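Local atomic coordinates of putative peptidase (Chlamydophila abortus, PDB entry 3CE2), a protein that probably acts as a zinc-dependent oligopeptidase of the M3B family, cutting a variety of small bioactive peptides. Residues 326-337 with 390-401. Numbering follows the deposited sequence.
Sequences KKYTFQEAVDLI and YTGTLYDVSVIA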
ATOM      1  N   LYS A 326      -2.693  28.731   0.540  1.00 88.68           N
ATOM      2  CA  LYS A 326      -1.805  29.242  -0.498  1.00 85.04           C
ATOM      3  C   LYS A 326      -1.864  28.432  -1.799  1.00 78.10           C
ATOM      4  O   LYS A 326      -2.419  27.342  -1.850  1.00 75.37           O
ATOM      5  CB  LYS A 326      -0.370  29.310   0.038  1.00 86.50           C
ATOM      6  CG  LYS A 326      -0.276  29.932   1.444  1.00 90.38           C
ATOM      7  CD  LYS A 326       0.939  29.443   2.270  1.00 89.73           C
ATOM      8  CE  LYS A 326       2.190  30.331   2.087  1.00 91.43           C
ATOM      9  NZ  LYS A 326       3.016  30.019   0.867  1.00 85.25           N
ATOM     10  N   LYS A 327      -1.303  28.996  -2.855  1.00 74.22           N
ATOM     11  CA  LYS A 327      -1.233  28.327  -4.137  1.00 73.23           C
ATOM     12  C   LYS A 327       0.211  28.314  -4.633  1.00 70.61           C
ATOM     13  O   LYS A 327       0.921  29.310  -4.505  1.00 73.19           O
ATOM     14  CB  LYS A 327      -2.131  29.033  -5.142  1.00 77.10           C
ATOM     15  CG  LYS A 327      -3.597  28.998  -4.757  1.00 87.43           C
ATOM     16  CD  LYS A 327      -4.189  27.583  -4.867  1.00 91.24           C
ATOM     17  CE  LYS A 327      -5.623  27.524  -4.329  1.00 93.00           C
ATOM     18  NZ  LYS A 327      -6.414  26.453  -4.997  1.00 91.58           N
ATOM     19  N   TYR A 328       0.645  27.194  -5.199  1.00 61.86           N
ATOM     20  CA  TYR A 328       2.039  27.024  -5.580  1.00 55.90           C
ATOM     21  C   TYR A 328       2.147  26.751  -7.068  1.00 57.77           C
ATOM     22  O   TYR A 328       1.440  25.888  -7.591  1.00 56.42           O
ATOM     23  CB  TYR A 328       2.644  25.839  -4.818  1.00 58.52           C
ATOM     24  CG  TYR A 328       2.704  26.019  -3.308  1.00 62.46           C
ATOM     25  CD1 TYR A 328       3.863  26.509  -2.700  1.00 63.57           C
ATOM     26  CD2 TYR A 328       1.616  25.697  -2.485  1.00 56.37           C
ATOM     27  CE1 TYR A 328       3.945  26.688  -1.324  1.00 58.80           C
ATOM     28  CE2 TYR A 328       1.690  25.878  -1.098  1.00 58.30           C
ATOM     29  CZ  TYR A 328       2.867  26.374  -0.530  1.00 60.36           C
ATOM     30  OH  TYR A 328       2.996  26.567   0.832  1.00 64.04           O
ATOM     31  N   THR A 329       3.024  27.468  -7.760  1.00 57.21           N
ATOM     32  CA  THR A 329       3.357  27.063  -9.121  1.00 62.72           C
ATOM     33  C   THR A 329       4.108  25.736  -9.053  1.00 58.52           C
ATOM     34  O   THR A 329       4.590  25.340  -7.993  1.00 54.77           O
ATOM     35  CB  THR A 329       4.272  28.079  -9.854  1.00 65.95           C
ATOM     36  OG1 THR A 329       5.490  28.250  -9.116  1.00 71.13           O
ATOM     37  CG2 THR A 329       3.586  29.409 -10.026  1.00 60.67           C
ATOM     38  N   PHE A 330       4.231  25.052 -10.181  1.00 55.21           N
ATOM     39  CA  PHE A 330       5.023  23.856 -10.171  1.00 50.39           C
ATOM     40  C   PHE A 330       6.403  24.214  -9.623  1.00 54.98           C
ATOM     41  O   PHE A 330       6.878  23.613  -8.655  1.00 54.73           O
ATOM     42  CB  PHE A 330       5.126  23.227 -11.554  1.00 47.65           C
ATOM     43  CG  PHE A 330       5.606  21.809 -11.502  1.00 53.20           C
ATOM     44  CD1 PHE A 330       4.729  20.782 -11.139  1.00 49.12           C
ATOM     45  CD2 PHE A 330       6.944  21.507 -11.736  1.00 48.99           C
ATOM     46  CE1 PHE A 330       5.162  19.485 -11.054  1.00 47.31           C
ATOM     47  CE2 PHE A 330       7.388  20.219 -11.663  1.00 49.50           C
ATOM     48  CZ  PHE A 330       6.494  19.195 -11.317  1.00 52.65           C
ATOM     49  N   GLN A 331       7.021  25.224 -10.228  1.00 58.75           N
ATOM     50  CA  GLN A 331       8.310  25.707  -9.793  1.00 51.26           C
ATOM     51  C   GLN A 331       8.335  25.831  -8.296  1.00 54.04           C
ATOM     52  O   GLN A 331       9.234  25.299  -7.643  1.00 59.44           O
ATOM     53  CB  GLN A 331       8.630  27.062 -10.416  1.00 56.64           C
ATOM     54  CG  GLN A 331      10.126  27.401 -10.364  1.00 65.87           C
ATOM     55  CD  GLN A 331      11.011  26.157 -10.543  1.00 71.48           C
ATOM     56  OE1 GLN A 331      10.932  25.455 -11.558  1.00 74.99           O
ATOM     57  NE2 GLN A 331      11.836  25.870  -9.542  1.00 67.35           N
ATOM     58  N   GLU A 332       7.349  26.521  -7.737  1.00 50.86           N
ATOM     59  CA  GLU A 332       7.349  26.733  -6.298  1.00 54.91           C
ATOM     60  C   GLU A 332       7.225  25.440  -5.532  1.00 53.22           C
ATOM     61  O   GLU A 332       7.808  25.298  -4.472  1.00 58.34           O
ATOM     62  CB  GLU A 332       6.238  27.676  -5.877  1.00 62.74           C
ATOM     63  CG  GLU A 332       6.607  29.138  -5.936  1.00 69.25           C
ATOM     64  CD  GLU A 332       5.405  30.020  -6.262  1.00 78.90           C
ATOM     65  OE1 GLU A 332       4.256  29.498  -6.310  1.00 77.48           O
ATOM     66  OE2 GLU A 332       5.620  31.236  -6.481  1.00 81.50           O
ATOM     67  N   ALA A 333       6.459  24.494  -6.060  1.00 54.37           N
ATOM     68  CA  ALA A 333       6.306  23.209  -5.380  1.00 52.95           C
ATOM     69  C   ALA A 333       7.678  22.569  -5.261  1.00 53.94           C
ATOM     70  O   ALA A 333       8.096  22.158  -4.179  1.00 55.62           O
ATOM     71  CB  ALA A 333       5.344  22.302  -6.133  1.00 44.62           C
ATOM     72  N   VAL A 334       8.382  22.515  -6.383  1.00 52.58           N
ATOM     73  CA  VAL A 334       9.737  22.001  -6.409  1.00 56.74           C
ATOM     74  C   VAL A 334      10.679  22.691  -5.410  1.00 58.80           C
ATOM     75  O   VAL A 334      11.381  22.030  -4.655  1.00 62.24           O
ATOM     76  CB  VAL A 334      10.323  22.070  -7.814  1.00 57.06           C
ATOM     77  CG1 VAL A 334      11.741  21.532  -7.795  1.00 60.08           C
ATOM     78  CG2 VAL A 334       9.451  21.268  -8.785  1.00 52.73           C
ATOM     79  N   ASP A 335      10.690  24.016  -5.384  1.00 60.30           N
ATOM     80  CA  ASP A 335      11.557  24.721  -4.444  1.00 60.07           C
ATOM     81  C   ASP A 335      11.238  24.292  -3.025  1.00 58.23           C
ATOM     82  O   ASP A 335      12.129  24.178  -2.174  1.00 56.29           O
ATOM     83  CB  ASP A 335      11.390  26.236  -4.574  1.00 65.45           C
ATOM     84  CG  ASP A 335      11.837  26.751  -5.922  1.00 73.40           C
ATOM     85  OD1 ASP A 335      12.598  26.019  -6.599  1.00 70.15           O
ATOM     86  OD2 ASP A 335      11.428  27.879  -6.305  1.00 80.59           O
ATOM     87  N   LEU A 336       9.953  24.059  -2.777  1.00 56.53           N
ATOM     88  CA  LEU A 336       9.489  23.640  -1.467  1.00 54.79           C
ATOM     89  C   LEU A 336      10.001  22.230  -1.138  1.00 53.40           C
ATOM     90  O   LEU A 336      10.612  22.009  -0.088  1.00 51.15           O
ATOM     91  CB  LEU A 336       7.962  23.702  -1.411  1.00 53.57           C
ATOM     92  CG  LEU A 336       7.347  23.760  -0.014  1.00 54.42           C
ATOM     93  CD1 LEU A 336       8.041  24.835   0.824  1.00 54.56           C
ATOM     94  CD2 LEU A 336       5.852  24.006  -0.107  1.00 49.88           C
ATOM     95  N   ILE A 337       9.762  21.289  -2.045  1.00 50.20           N
ATOM     96  CA  ILE A 337      10.254  19.935  -1.868  1.00 54.64           C
ATOM     97  C   ILE A 337      11.750  19.993  -1.584  1.00 57.67           C
ATOM     98  O   ILE A 337      12.235  19.442  -0.590  1.00 58.51           O
ATOM     99  CB  ILE A 337      10.043  19.083  -3.141  1.00 53.54           C
ATOM    100  CG1 ILE A 337       8.558  18.818  -3.368  1.00 52.87           C
ATOM    101  CG2 ILE A 337      10.802  17.766  -3.042  1.00 48.08           C
ATOM    102  CD1 ILE A 337       7.883  18.315  -2.144  1.00 53.04           C
ATOM    103  N   TYR A 390      -1.352  18.195 -11.566  1.00 53.50           N
ATOM    104  CA  TYR A 390      -0.929  19.224 -10.634  1.00 53.60           C
ATOM    105  C   TYR A 390      -1.888  20.397 -10.658  1.00 54.47           C
ATOM    106  O   TYR A 390      -2.104  20.969 -11.708  1.00 58.58           O
ATOM    107  CB  TYR A 390       0.508  19.681 -10.931  1.00 48.97           C
ATOM    108  CG  TYR A 390       0.970  20.629  -9.881  1.00 45.37           C
ATOM    109  CD1 TYR A 390       1.377  20.156  -8.643  1.00 46.10           C
ATOM    110  CD2 TYR A 390       0.917  22.010 -10.083  1.00 41.86           C
ATOM    111  CE1 TYR A 390       1.756  21.036  -7.625  1.00 47.62           C
ATOM    112  CE2 TYR A 390       1.296  22.895  -9.081  1.00 40.62           C
ATOM    113  CZ  TYR A 390       1.712  22.405  -7.847  1.00 46.23           C
ATOM    114  OH  TYR A 390       2.099  23.263  -6.831  1.00 47.95           O
ATOM    115  N   THR A 391      -2.468  20.755  -9.513  1.00 59.60           N
ATOM    116  CA  THR A 391      -3.454  21.859  -9.484  1.00 60.95           C
ATOM    117  C   THR A 391      -3.026  23.077  -8.655  1.00 63.39           C
ATOM    118  O   THR A 391      -3.624  24.140  -8.774  1.00 71.49           O
ATOM    119  CB  THR A 391      -4.917  21.402  -9.080  1.00 57.83           C
ATOM    120  OG1 THR A 391      -4.902  20.656  -7.851  1.00 59.01           O
ATOM    121  CG2 THR A 391      -5.545  20.544 -10.180  1.00 50.61           C
ATOM    122  N   GLY A 392      -2.003  22.933  -7.820  1.00 57.71           N
ATOM    123  CA  GLY A 392      -1.427  24.094  -7.151  1.00 52.37           C
ATOM    124  C   GLY A 392      -1.668  24.215  -5.660  1.00 53.06           C
ATOM    125  O   GLY A 392      -1.303  25.221  -5.063  1.00 57.75           O
ATOM    126  N   THR A 393      -2.266  23.201  -5.047  1.00 48.98           N
ATOM    127  CA  THR A 393      -2.593  23.262  -3.617  1.00 50.15           C
ATOM    128  C   THR A 393      -1.510  22.586  -2.781  1.00 52.39           C
ATOM    129  O   THR A 393      -0.645  21.881  -3.310  1.00 50.94           O
ATOM    130  CB  THR A 393      -3.926  22.524  -3.303  1.00 53.94           C
ATOM    131  OG1 THR A 393      -3.738  21.110  -3.493  1.00 54.81           O
ATOM    132  CG2 THR A 393      -5.102  23.015  -4.204  1.00 48.39           C
ATOM    133  N   LEU A 394      -1.578  22.770  -1.468  1.00 53.37           N
ATOM    134  CA  LEU A 394      -0.656  22.096  -0.570  1.00 55.75           C
ATOM    135  C   LEU A 394      -0.801  20.571  -0.668  1.00 57.54           C
ATOM    136  O   LEU A 394       0.202  19.848  -0.614  1.00 63.96           O
ATOM    137  CB  LEU A 394      -0.855  22.567   0.877  1.00 59.78           C
ATOM    138  CG  LEU A 394       0.196  22.105   1.907  1.00 63.25           C
ATOM    139  CD1 LEU A 394       1.599  22.613   1.543  1.00 61.56           C
ATOM    140  CD2 LEU A 394      -0.182  22.501   3.335  1.00 61.95           C
ATOM    141  N   TYR A 395      -2.033  20.080  -0.806  1.00 52.78           N
ATOM    142  CA  TYR A 395      -2.255  18.665  -1.072  1.00 51.94           C
ATOM    143  C   TYR A 395      -1.447  18.202  -2.288  1.00 51.90           C
ATOM    144  O   TYR A 395      -0.786  17.173  -2.233  1.00 48.73           O
ATOM    145  CB  TYR A 395      -3.736  18.358  -1.285  1.00 56.76           C
ATOM    146  CG  TYR A 395      -3.964  16.927  -1.712  1.00 59.24           C
ATOM    147  CD1 TYR A 395      -3.897  15.871  -0.777  1.00 59.21           C
ATOM    148  CD2 TYR A 395      -4.217  16.615  -3.050  1.00 58.67           C
ATOM    149  CE1 TYR A 395      -4.097  14.526  -1.170  1.00 58.49           C
ATOM    150  CE2 TYR A 395      -4.409  15.287  -3.465  1.00 60.11           C
ATOM    151  CZ  TYR A 395      -4.349  14.244  -2.524  1.00 64.00           C
ATOM    152  OH  TYR A 395      -4.537  12.936  -2.958  1.00 62.37           O
ATOM    153  N   ASP A 396      -1.501  18.969  -3.375  1.00 53.50           N
ATOM    154  CA  ASP A 396      -0.680  18.719  -4.568  1.00 59.02           C
ATOM    155  C   ASP A 396       0.801  18.545  -4.240  1.00 58.51           C
ATOM    156  O   ASP A 396       1.428  17.554  -4.628  1.00 61.24           O
ATOM    157  CB  ASP A 396      -0.801  19.869  -5.573  1.00 64.81           C
ATOM    158  CG  ASP A 396      -2.054  19.789  -6.425  1.00 71.15           C
ATOM    159  OD1 ASP A 396      -2.131  18.900  -7.295  1.00 72.38           O
ATOM    160  OD2 ASP A 396      -2.946  20.652  -6.250  1.00 75.99           O
ATOM    161  N   VAL A 397       1.364  19.527  -3.546  1.00 57.06           N
ATOM    162  CA  VAL A 397       2.775  19.497  -3.190  1.00 52.69           C
ATOM    163  C   VAL A 397       3.136  18.180  -2.506  1.00 52.90           C
ATOM    164  O   VAL A 397       4.127  17.543  -2.859  1.00 54.02           O
ATOM    165  CB  VAL A 397       3.148  20.681  -2.291  1.00 52.09           C
ATOM    166  CG1 VAL A 397       4.632  20.683  -2.015  1.00 48.91           C
ATOM    167  CG2 VAL A 397       2.741  21.980  -2.958  1.00 50.77           C
ATOM    168  N   SER A 398       2.313  17.745  -1.559  1.00 46.99           N
ATOM    169  CA  SER A 398       2.620  16.522  -0.834  1.00 47.72           C
ATOM    170  C   SER A 398       2.486  15.263  -1.720  1.00 46.41           C
ATOM    171  O   SER A 398       3.132  14.235  -1.474  1.00 47.19           O
ATOM    172  CB  SER A 398       1.746  16.401   0.411  1.00 44.76           C
ATOM    173  OG  SER A 398       0.596  15.668   0.079  1.00 47.79           O
ATOM    174  N   VAL A 399       1.657  15.349  -2.751  1.00 40.66           N
ATOM    175  CA  VAL A 399       1.529  14.257  -3.704  1.00 40.95           C
ATOM    176  C   VAL A 399       2.841  14.119  -4.501  1.00 41.38           C
ATOM    177  O   VAL A 399       3.312  13.010  -4.773  1.00 37.84           O
ATOM    178  CB  VAL A 399       0.283  14.453  -4.620  1.00 40.58           C
ATOM    179  CG1 VAL A 399       0.335  13.543  -5.820  1.00 34.82           C
ATOM    180  CG2 VAL A 399      -0.983  14.184  -3.830  1.00 39.53           C
ATOM    181  N   ILE A 400       3.450  15.250  -4.847  1.00 43.92           N
ATOM    182  CA  ILE A 400       4.796  15.219  -5.405  1.00 42.71           C
ATOM    183  C   ILE A 400       5.770  14.575  -4.414  1.00 45.44           C
ATOM    184  O   ILE A 400       6.580  13.734  -4.810  1.00 44.43           O
ATOM    185  CB  ILE A 400       5.312  16.614  -5.697  1.00 44.80           C
ATOM    186  CG1 ILE A 400       4.512  17.263  -6.800  1.00 41.39           C
ATOM    187  CG2 ILE A 400       6.774  16.577  -6.094  1.00 44.57           C
ATOM    188  CD1 ILE A 400       4.947  18.684  -7.035  1.00 41.52           C
ATOM    189  N   ALA A 401       5.695  14.967  -3.136  1.00 41.51           N
ATOM    190  CA  ALA A 401       6.568  14.377  -2.118  1.00 42.22           C
ATOM    191  C   ALA A 401       6.325  12.875  -1.997  1.00 45.34           C
ATOM    192  O   ALA A 401       7.271  12.097  -1.880  1.00 48.06           O
ATOM    193  CB  ALA A 401       6.405  15.062  -0.763  1.00 38.35           C
TER
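Tyr328 lends both of its backbone polar groups to the loop that precedes helix 394-401: its N donates to Gly392 O over 2.8 Å in a fairly straight bond (160°), while its O receives the hydroxyl of Tyr390, also at 2.8 Å from OH. That hydroxyl approaches from above the carbonyl plane, yet Tyr328 O itself sits at the edge of the Tyr390 ring. Gly392 returns a weaker CA-H contact to Tyr328 O, and its positive phi suits a residue without a side chain. Within the loop, the carboxylate of buried Asp396 gathers the turn: OD2 accepts from Thr391 OG1, Thr393 N and Thr393 OG1, and OD1 from Thr391 N.

Each helix begins with a capping box, Thr329 with Glu332 and Thr393 with Asp396. The second helix runs on into the HExxH zinc motif of the peptidase, whose His402 and His406 bind the metal with Glu430; this contact packs its first turns, with the side chain of Ala401 lying about 11 Å from the zinc ion.

Phe330 turns its edge to one face of Tyr390, a T-shaped pair with centroids 5.5 Å apart and planes at 83°; Lys364 adds a cation-pi contact to Phe330. Beyond the rings the helix axes cross at -57°, 9.9 Å apart. Here Ala333 CB lies 3.7 Å from Ile400 CD1 and also touches Tyr390 OH. Val397 splits its branches: CG1, anti to the backbone N, reaches Leu336 CD2 and Ile337 CD1, whereas CG2 comes obliquely to Tyr328 CD2, the two side chains crossing at about a right angle. Further along, Ile337 CD1 rests 3.8 Å from Ala401 CB, and Leu352 of helix 345-357 also touches Ile337.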